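Local coordinates for protein thermophilic dibenzothiophene desulfurization enzyme C (Paenibacillus sp. A11-2, PDB 5XDC) that probably catalyses the FMNH2-dependent oxygenation of dibenzothiophene to its 5-oxide and 5,5-dioxide, as a tetrameric flavin monooxygenase of the DszC family, at residues 100-109 with 225-234; 238-248 with 406-414. All coordinates share one frame; numbering follows the deposited sequence.

Contact 1 (100-109 with 225-234); sequences YVDLFASPEQ and DELLGTPGQV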
loop_
_atom_site.group_PDB
_atom_site.type_symbol
_atom_site.label_atom_id
_atom_site.label_comp_id
_atom_site.label_asym_id
_atom_site.label_seq_id
_atom_site.Cartn_x
_atom_site.Cartn_y
_atom_site.Cartn_z
ATOM N N TYR B 100 10.459 12.741 -33.145
ATOM C CA TYR B 100 9.888 14.022 -33.531
ATOM C C TYR B 100 10.324 14.396 -34.941
ATOM O O TYR B 100 9.507 14.808 -35.770
ATOM C CB TYR B 100 10.291 15.115 -32.532
ATOM C CG TYR B 100 9.467 16.355 -32.708
ATOM C CD1 TYR B 100 9.769 17.292 -33.703
ATOM C CD2 TYR B 100 8.343 16.580 -31.925
ATOM C CE1 TYR B 100 8.986 18.411 -33.881
ATOM C CE2 TYR B 100 7.562 17.696 -32.093
ATOM C CZ TYR B 100 7.874 18.611 -33.086
ATOM O OH TYR B 100 7.091 19.717 -33.261
ATOM N N VAL B 101 11.613 14.255 -35.225
ATOM C CA VAL B 101 12.114 14.568 -36.560
ATOM C C VAL B 101 11.412 13.708 -37.601
ATOM O O VAL B 101 10.952 14.205 -38.637
ATOM C CB VAL B 101 13.637 14.382 -36.615
ATOM C CG1 VAL B 101 14.134 14.488 -38.071
ATOM C CG2 VAL B 101 14.345 15.406 -35.736
ATOM N N ASP B 102 11.320 12.401 -37.341
ATOM C CA ASP B 102 10.731 11.499 -38.324
ATOM C C ASP B 102 9.265 11.823 -38.580
ATOM O O ASP B 102 8.782 11.651 -39.706
ATOM C CB ASP B 102 10.864 10.054 -37.878
ATOM C CG ASP B 102 10.684 9.086 -39.028
ATOM O OD1 ASP B 102 11.622 8.973 -39.836
ATOM O OD2 ASP B 102 9.614 8.462 -39.121
ATOM N N LEU B 103 8.538 12.286 -37.557
ATOM C CA LEU B 103 7.111 12.524 -37.686
ATOM C C LEU B 103 6.780 13.853 -38.348
ATOM O O LEU B 103 5.655 14.019 -38.827
ATOM C CB LEU B 103 6.444 12.481 -36.307
ATOM C CG LEU B 103 6.391 11.103 -35.657
ATOM C CD1 LEU B 103 6.052 11.250 -34.164
ATOM C CD2 LEU B 103 5.366 10.208 -36.364
ATOM N N PHE B 104 7.717 14.805 -38.365
ATOM C CA PHE B 104 7.463 16.138 -38.894
ATOM C C PHE B 104 8.347 16.521 -40.072
ATOM O O PHE B 104 7.967 17.424 -40.829
ATOM C CB PHE B 104 7.634 17.192 -37.789
ATOM C CG PHE B 104 6.490 17.238 -36.823
ATOM C CD1 PHE B 104 5.363 17.988 -37.099
ATOM C CD2 PHE B 104 6.538 16.518 -35.648
ATOM C CE1 PHE B 104 4.316 18.026 -36.219
ATOM C CE2 PHE B 104 5.481 16.544 -34.764
ATOM C CZ PHE B 104 4.376 17.304 -35.046
ATOM N N ALA B 105 9.491 15.871 -40.258
ATOM C CA ALA B 105 10.392 16.230 -41.344
ATOM C C ALA B 105 9.808 15.811 -42.688
ATOM O O ALA B 105 9.026 14.863 -42.786
ATOM C CB ALA B 105 11.758 15.582 -41.147
ATOM N N SER B 106 10.183 16.546 -43.728
ATOM C CA SER B 106 9.802 16.173 -45.075
ATOM C C SER B 106 10.625 14.980 -45.547
ATOM O O SER B 106 11.720 14.720 -45.039
ATOM C CB SER B 106 10.023 17.344 -46.023
ATOM O OG SER B 106 11.406 17.521 -46.239
ATOM N N PRO B 107 10.133 14.246 -46.552
ATOM C CA PRO B 107 10.975 13.200 -47.146
ATOM C C PRO B 107 12.309 13.728 -47.639
ATOM O O PRO B 107 13.334 13.055 -47.490
ATOM C CB PRO B 107 10.101 12.662 -48.291
ATOM C CG PRO B 107 8.719 12.963 -47.873
ATOM C CD PRO B 107 8.789 14.272 -47.146
ATOM N N GLU B 108 12.336 14.935 -48.207
ATOM C CA GLU B 108 13.599 15.486 -48.689
ATOM C C GLU B 108 14.566 15.742 -47.539
ATOM O O GLU B 108 15.762 15.440 -47.646
ATOM C CB GLU B 108 13.352 16.777 -49.474
ATOM C CG GLU B 108 12.650 16.587 -50.813
ATOM C CD GLU B 108 11.182 16.227 -50.676
ATOM O OE1 GLU B 108 10.558 16.590 -49.651
ATOM O OE2 GLU B 108 10.649 15.574 -51.601
ATOM N N GLN B 109 14.063 16.301 -46.431
ATOM C CA GLN B 109 14.896 16.518 -45.250
ATOM C C GLN B 109 15.479 15.208 -44.743
ATOM O O GLN B 109 16.677 15.114 -44.441
ATOM C CB GLN B 109 14.067 17.190 -44.147
ATOM C CG GLN B 109 13.746 18.653 -44.400
ATOM C CD GLN B 109 12.881 19.280 -43.330
ATOM O OE1 GLN B 109 11.778 18.805 -43.033
ATOM N NE2 GLN B 109 13.356 20.384 -42.773
ATOM N N ASP B 225 15.637 25.274 -44.211
ATOM C CA ASP B 225 15.766 23.841 -44.436
ATOM C C ASP B 225 15.944 23.076 -43.132
ATOM O O ASP B 225 16.012 21.841 -43.163
ATOM C CB ASP B 225 16.922 23.534 -45.404
ATOM C CG ASP B 225 18.268 24.045 -44.920
ATOM O OD1 ASP B 225 18.313 25.116 -44.292
ATOM O OD2 ASP B 225 19.289 23.376 -45.191
ATOM N N GLU B 226 15.996 23.777 -41.995
ATOM C CA GLU B 226 16.120 23.142 -40.686
ATOM C C GLU B 226 14.801 23.103 -39.925
ATOM O O GLU B 226 14.711 22.415 -38.901
ATOM C CB GLU B 226 17.186 23.881 -39.858
ATOM C CG GLU B 226 18.559 23.844 -40.509
ATOM C CD GLU B 226 19.596 24.758 -39.853
ATOM O OE1 GLU B 226 19.217 25.829 -39.322
ATOM O OE2 GLU B 226 20.793 24.386 -39.889
ATOM N N LEU B 227 13.797 23.838 -40.385
ATOM C CA LEU B 227 12.497 23.869 -39.740
ATOM C C LEU B 227 11.747 22.559 -39.937
ATOM O O LEU B 227 11.791 21.938 -41.007
ATOM C CB LEU B 227 11.682 25.030 -40.288
ATOM C CG LEU B 227 12.341 26.385 -40.041
ATOM C CD1 LEU B 227 11.673 27.444 -40.882
ATOM C CD2 LEU B 227 12.252 26.738 -38.590
ATOM N N LEU B 228 11.058 22.139 -38.882
ATOM C CA LEU B 228 10.285 20.903 -38.875
ATOM C C LEU B 228 8.819 21.288 -38.984
ATOM O O LEU B 228 8.205 21.742 -38.011
ATOM C CB LEU B 228 10.570 20.101 -37.613
ATOM C CG LEU B 228 12.016 19.645 -37.491
ATOM C CD1 LEU B 228 12.304 19.154 -36.075
ATOM C CD2 LEU B 228 12.309 18.575 -38.527
ATOM N N GLY B 229 8.264 21.125 -40.183
ATOM C CA GLY B 229 6.909 21.552 -40.441
ATOM C C GLY B 229 6.788 23.062 -40.443
ATOM O O GLY B 229 7.773 23.811 -40.488
ATOM N N THR B 230 5.555 23.504 -40.389
ATOM C CA THR B 230 5.218 24.907 -40.387
ATOM C C THR B 230 4.914 25.365 -38.973
ATOM O O THR B 230 4.668 24.541 -38.085
ATOM C CB THR B 230 4.009 25.152 -41.290
ATOM O OG1 THR B 230 2.874 24.448 -40.777
ATOM C CG2 THR B 230 4.297 24.656 -42.696
ATOM N N PRO B 231 4.926 26.669 -38.717
ATOM C CA PRO B 231 4.663 27.144 -37.354
ATOM C C PRO B 231 3.278 26.737 -36.885
ATOM O O PRO B 231 2.283 26.909 -37.593
ATOM C CB PRO B 231 4.798 28.663 -37.474
ATOM C CG PRO B 231 5.657 28.867 -38.686
ATOM C CD PRO B 231 5.273 27.778 -39.623
ATOM N N GLY B 232 3.218 26.208 -35.666
ATOM C CA GLY B 232 1.967 25.731 -35.128
ATOM C C GLY B 232 1.532 24.363 -35.611
ATOM O O GLY B 232 0.499 23.865 -35.148
ATOM N N GLN B 233 2.279 23.727 -36.514
ATOM C CA GLN B 233 1.850 22.430 -37.029
ATOM C C GLN B 233 1.790 21.376 -35.932
ATOM O O GLN B 233 0.938 20.482 -35.981
ATOM C CB GLN B 233 2.778 21.948 -38.140
ATOM C CG GLN B 233 2.292 20.656 -38.813
ATOM C CD GLN B 233 3.195 20.212 -39.944
ATOM O OE1 GLN B 233 3.870 21.028 -40.568
ATOM N NE2 GLN B 233 3.227 18.907 -40.201
ATOM N N VAL B 234 2.674 21.454 -34.940
ATOM C CA VAL B 234 2.626 20.455 -33.878
ATOM C C VAL B 234 1.348 20.623 -33.064
ATOM O O VAL B 234 0.719 19.640 -32.654
ATOM C CB VAL B 234 3.893 20.541 -33.009
ATOM C CG1 VAL B 234 4.021 21.905 -32.337
ATOM C CG2 VAL B 234 3.906 19.429 -31.980
HETATM O O HOH W 1 7.043 21.041 -35.667
HETATM O O HOH W 2 9.529 19.859 -42.472
HETATM O O HOH W 3 5.492 17.669 -41.708
#

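Contact 2 (238-248 with 406-414); sequences FASGSKPSLWT and RFPTPSFYS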
loop_
_atom_site.group_PDB
_atom_site.type_symbol
_atom_site.label_atom_id
_atom_site.label_comp_id
_atom_site.label_asym_id
_atom_site.label_seq_id
_atom_site.Cartn_x
_atom_site.Cartn_y
_atom_site.Cartn_z
ATOM N N PHE B 238 -1.530 17.792 -32.627
ATOM C CA PHE B 238 -2.088 17.421 -31.327
ATOM C C PHE B 238 -3.610 17.517 -31.346
ATOM O O PHE B 238 -4.310 16.592 -30.918
ATOM C CB PHE B 238 -1.532 18.328 -30.222
ATOM C CG PHE B 238 -0.127 18.005 -29.782
ATOM C CD1 PHE B 238 0.442 16.758 -29.995
ATOM C CD2 PHE B 238 0.623 18.963 -29.116
ATOM C CE1 PHE B 238 1.723 16.481 -29.558
ATOM C CE2 PHE B 238 1.911 18.680 -28.696
ATOM C CZ PHE B 238 2.453 17.440 -28.923
ATOM N N ALA B 239 -4.138 18.646 -31.824
ATOM C CA ALA B 239 -5.584 18.850 -31.828
ATOM C C ALA B 239 -6.294 17.810 -32.683
ATOM O O ALA B 239 -7.430 17.432 -32.381
ATOM C CB ALA B 239 -5.909 20.251 -32.324
ATOM N N SER B 240 -5.642 17.336 -33.740
ATOM C CA SER B 240 -6.215 16.342 -34.633
ATOM C C SER B 240 -6.051 14.918 -34.132
ATOM O O SER B 240 -6.729 14.021 -34.643
ATOM C CB SER B 240 -5.570 16.451 -36.022
ATOM O OG SER B 240 -5.895 17.694 -36.618
ATOM N N GLY B 241 -5.178 14.682 -33.157
ATOM C CA GLY B 241 -4.838 13.321 -32.789
ATOM C C GLY B 241 -4.263 12.527 -33.934
ATOM O O GLY B 241 -4.425 11.307 -33.977
ATOM N N SER B 242 -3.587 13.193 -34.871
ATOM C CA SER B 242 -3.049 12.546 -36.057
ATOM C C SER B 242 -1.685 11.912 -35.773
ATOM O O SER B 242 -1.148 11.983 -34.663
ATOM C CB SER B 242 -2.956 13.559 -37.198
ATOM O OG SER B 242 -2.189 14.679 -36.795
ATOM N N LYS B 243 -1.104 11.292 -36.799
ATOM C CA LYS B 243 0.102 10.497 -36.603
ATOM C C LYS B 243 1.226 11.249 -35.896
ATOM O O LYS B 243 1.905 10.629 -35.060
ATOM C CB LYS B 243 0.601 9.953 -37.947
ATOM C CG LYS B 243 1.755 8.987 -37.776
ATOM C CD LYS B 243 2.258 8.416 -39.071
ATOM C CE LYS B 243 3.328 7.370 -38.795
ATOM N NZ LYS B 243 4.010 6.843 -40.011
ATOM N N PRO B 244 1.520 12.521 -36.199
ATOM C CA PRO B 244 2.630 13.184 -35.497
ATOM C C PRO B 244 2.411 13.285 -33.999
ATOM O O PRO B 244 3.397 13.351 -33.251
ATOM C CB PRO B 244 2.692 14.567 -36.161
ATOM C CG PRO B 244 2.092 14.346 -37.515
ATOM C CD PRO B 244 0.981 13.370 -37.276
ATOM N N SER B 245 1.153 13.300 -33.541
ATOM C CA SER B 245 0.890 13.289 -32.106
ATOM C C SER B 245 1.273 11.963 -31.450
ATOM O O SER B 245 1.182 11.869 -30.216
ATOM C CB SER B 245 -0.585 13.616 -31.829
ATOM O OG SER B 245 -1.434 12.512 -32.102
ATOM N N LEU B 246 1.704 10.944 -32.216
ATOM C CA LEU B 246 2.293 9.753 -31.614
ATOM C C LEU B 246 3.557 10.076 -30.835
ATOM O O LEU B 246 4.011 9.241 -30.051
ATOM C CB LEU B 246 2.653 8.694 -32.651
ATOM C CG LEU B 246 1.536 7.928 -33.369
ATOM C CD1 LEU B 246 2.172 6.984 -34.393
ATOM C CD2 LEU B 246 0.675 7.156 -32.372
ATOM N N TRP B 247 4.136 11.258 -31.041
ATOM C CA TRP B 247 5.379 11.589 -30.357
ATOM C C TRP B 247 5.236 11.411 -28.847
ATOM O O TRP B 247 6.141 10.875 -28.192
ATOM C CB TRP B 247 5.813 13.023 -30.682
ATOM C CG TRP B 247 7.044 13.387 -29.923
ATOM C CD1 TRP B 247 8.320 13.099 -30.263
ATOM C CD2 TRP B 247 7.102 14.039 -28.646
ATOM N NE1 TRP B 247 9.185 13.555 -29.300
ATOM C CE2 TRP B 247 8.459 14.142 -28.296
ATOM C CE3 TRP B 247 6.135 14.561 -27.781
ATOM C CZ2 TRP B 247 8.883 14.732 -27.103
ATOM C CZ3 TRP B 247 6.553 15.149 -26.597
ATOM C CH2 TRP B 247 7.912 15.230 -26.272
ATOM N N THR B 248 4.095 11.828 -28.287
ATOM C CA THR B 248 3.949 11.789 -26.831
ATOM C C THR B 248 3.854 10.368 -26.307
ATOM O O THR B 248 4.623 10.025 -25.396
ATOM C CB THR B 248 2.744 12.621 -26.397
ATOM O OG1 THR B 248 2.664 13.785 -27.212
ATOM C CG2 THR B 248 2.894 13.033 -24.925
ATOM N N ARG B 406 -13.276 9.347 -22.477
ATOM C CA ARG B 406 -12.571 10.509 -23.005
ATOM C C ARG B 406 -11.090 10.180 -23.162
ATOM O O ARG B 406 -10.422 9.806 -22.191
ATOM C CB ARG B 406 -12.739 11.722 -22.097
ATOM C CG ARG B 406 -14.170 12.171 -21.940
ATOM C CD ARG B 406 -14.233 13.628 -21.529
ATOM N NE ARG B 406 -15.490 13.951 -20.855
ATOM C CZ ARG B 406 -15.633 14.132 -19.543
ATOM N NH1 ARG B 406 -14.595 14.038 -18.718
ATOM N NH2 ARG B 406 -16.832 14.419 -19.052
ATOM N N PHE B 407 -10.580 10.314 -24.372
ATOM C CA PHE B 407 -9.150 10.120 -24.548
ATOM C C PHE B 407 -8.380 11.333 -24.028
ATOM O O PHE B 407 -8.921 12.434 -23.941
ATOM C CB PHE B 407 -8.822 9.885 -26.017
ATOM C CG PHE B 407 -9.309 8.565 -26.536
ATOM C CD1 PHE B 407 -8.786 7.377 -26.053
ATOM C CD2 PHE B 407 -10.303 8.511 -27.497
ATOM C CE1 PHE B 407 -9.228 6.165 -26.518
ATOM C CE2 PHE B 407 -10.757 7.294 -27.969
ATOM C CZ PHE B 407 -10.220 6.121 -27.485
ATOM N N PRO B 408 -7.125 11.156 -23.621
ATOM C CA PRO B 408 -6.365 12.317 -23.139
ATOM C C PRO B 408 -6.240 13.370 -24.230
ATOM O O PRO B 408 -6.165 13.060 -25.416
ATOM C CB PRO B 408 -4.999 11.730 -22.751
ATOM C CG PRO B 408 -4.987 10.321 -23.200
ATOM C CD PRO B 408 -6.400 9.889 -23.454
ATOM N N THR B 409 -6.223 14.623 -23.818
ATOM C CA THR B 409 -5.987 15.712 -24.767
ATOM C C THR B 409 -4.523 15.699 -25.185
ATOM O O THR B 409 -3.645 15.895 -24.333
ATOM C CB THR B 409 -6.353 17.048 -24.138
ATOM O OG1 THR B 409 -7.738 17.037 -23.776
ATOM C CG2 THR B 409 -6.098 18.208 -25.116
ATOM N N PRO B 410 -4.204 15.479 -26.460
ATOM C CA PRO B 410 -2.791 15.413 -26.849
ATOM C C PRO B 410 -2.051 16.698 -26.519
ATOM O O PRO B 410 -2.561 17.808 -26.698
ATOM C CB PRO B 410 -2.852 15.166 -28.360
ATOM C CG PRO B 410 -4.132 14.441 -28.544
ATOM C CD PRO B 410 -5.083 15.117 -27.585
ATOM N N SER B 411 -0.820 16.532 -26.057
ATOM C CA SER B 411 0.018 17.637 -25.627
ATOM C C SER B 411 1.447 17.117 -25.557
ATOM O O SER B 411 1.735 15.987 -25.964
ATOM C CB SER B 411 -0.460 18.182 -24.276
ATOM O OG SER B 411 0.016 17.330 -23.238
ATOM N N PHE B 412 2.351 17.932 -25.033
ATOM C CA PHE B 412 3.712 17.457 -24.878
ATOM C C PHE B 412 3.849 16.499 -23.706
ATOM O O PHE B 412 4.916 15.899 -23.537
ATOM C CB PHE B 412 4.670 18.637 -24.710
ATOM C CG PHE B 412 4.944 19.374 -25.996
ATOM C CD1 PHE B 412 5.829 18.854 -26.917
ATOM C CD2 PHE B 412 4.329 20.570 -26.271
ATOM C CE1 PHE B 412 6.090 19.518 -28.107
ATOM C CE2 PHE B 412 4.581 21.232 -27.460
ATOM C CZ PHE B 412 5.459 20.697 -28.375
ATOM N N TYR B 413 2.789 16.335 -22.910
ATOM C CA TYR B 413 2.802 15.448 -21.760
ATOM C C TYR B 413 1.707 14.393 -21.784
ATOM O O TYR B 413 1.736 13.483 -20.952
ATOM C CB TYR B 413 2.678 16.274 -20.470
ATOM C CG TYR B 413 3.832 17.211 -20.257
ATOM C CD1 TYR B 413 5.063 16.741 -19.848
ATOM C CD2 TYR B 413 3.697 18.572 -20.493
ATOM C CE1 TYR B 413 6.131 17.607 -19.642
ATOM C CE2 TYR B 413 4.756 19.439 -20.300
ATOM C CZ TYR B 413 5.971 18.948 -19.876
ATOM O OH TYR B 413 7.029 19.806 -19.682
ATOM N N SER B 414 0.770 14.461 -22.714
ATOM C CA SER B 414 -0.361 13.548 -22.726
ATOM C C SER B 414 -0.863 13.326 -24.147
ATOM O O SER B 414 -0.274 13.825 -25.120
ATOM C CB SER B 414 -1.486 14.086 -21.829
ATOM O OG SER B 414 -2.031 15.295 -22.330
ATOM O OXT SER B 414 -1.862 12.629 -24.346
#

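Contact 1 (100-109 with 225-234)
Tyr100 meets Leu228 and Val234 of 225-234 with the rim of its ring. Leu228 CD1 lies 3.9 Å from Tyr100 CD1, at the ring edge, and Val234 CG2 lies near the ring plane by Tyr100 CE2. The Tyr100 chi1 of -166° sets CG anti to the backbone nitrogen, and this carries the phenol out to Val234 and to water 1. That water bonds to Tyr100 OH and donates to Leu228 O, both at 2.7 Å, a relay from side chain to loop backbone. One turn on, Phe104 points at the loop: its CB packs on Leu228 CB, CZ lies 3.8 Å from Val234 CG2, and the Gln233 amide runs past the ring in the opposite direction, the two planes 59° apart. The backbone carbonyl of Phe104 is tied to Gln233 as well, since water 3 donates to Phe104 O and accepts from Gln233 NE2.

The fold places these residues where the end of helix 85-104, in the all-helical N-terminal domain of the acyl-CoA dehydrogenase type, rests on the loop after strand 220-222 and on the first residues of helix 233-240. Ala105, the first non-helical residue, sets its CB 4.0 Å from Leu228 CD2. Ser106 then starts helix 107-119 through a capping box: its OG accepts from Gln109 N, while Ser106 N donates to Gln109 OE1 on a lone pair in the carbonyl plane. With one end of the amide fixed in this way, Gln109 NE2 spends its two protons across the contact. It bonds to Leu227 O at 2.8 Å, almost straight at 172°, and to Asp225 O at 3.1 Å. Both acceptors lie in the amide plane, although the nitrogen stands well above the carbonyl plane of Asp225.

Contact 2 (238-248 with 406-414)
Phe238 has CG anti to its own carbonyl carbon (chi1 -77°), which turns the ring onto the C-terminal tail. Trp247, with CG anti to the backbone nitrogen (chi1 177°), brings CZ3 to the same place from helix 247-276. Both meet Phe412, which takes the corner of the trio. The edge of Phe238 points into the Phe412 face in a T-shaped stack, CE2 lying 3.8 Å above the ring centre and the planes at 87°. Phe412 in turn directs its own edge toward the face of Trp247, completing the aromatic cluster in an offset version of the same geometry. One face of Phe238 is covered by the backbone of Ser411, whose C sits 3.4 Å above the plane, while Pro410 CB packs against Phe238 CB at 3.9 Å. With Phe238 cut back to an alanine, a gap is likely to open beneath the Ser411 peptide, and one face of Phe412 to lose its edge partner.

One hydrogen bond crosses between the segments: Thr248 OG1 donates to Ser411 O at 2.7 Å, nearly along the C=O axis. Thr248 CG2 meanwhile lies against the backbone of Tyr413 and Ser414. Within the tail, Ser411 OG accepts from Tyr413 N, an ST turn, and Ser414 OG donates to Thr409 O. The contact thus seats the chain's last residues in the corner where helix 233-240 gives way to helix 247-276. Arg334 of helix 331-363 binds the terminal carboxylate and Ser245 O, and helix 391-404 closes on Ser414.

How the contacts relate
Contact 1 and contact 2, their centres 17 Å apart, share helix 233-240: Val234 serves the first and Phe238 the second. They also touch directly. Phe104 CZ lies 3.4 Å from Pro244 CB, Leu103 CD1 packs on the backbone of Pro244 and Trp247, and the Tyr100 and Trp247 rings meet edge-to-face, while Val234 touches Phe412. Through Tyr100, Trp247, Val234 and Phe412 the packing is continuous from helix 85-104 to the C-terminal tail. It borders the flavin site: the Trp247 side chain is about 4 Å from that of Ser129, which like Tyr413 binds FMN in another structure of this protein; this chain holds no FMN, and the Tyr413 side chain lies about 7 Å from bound indole.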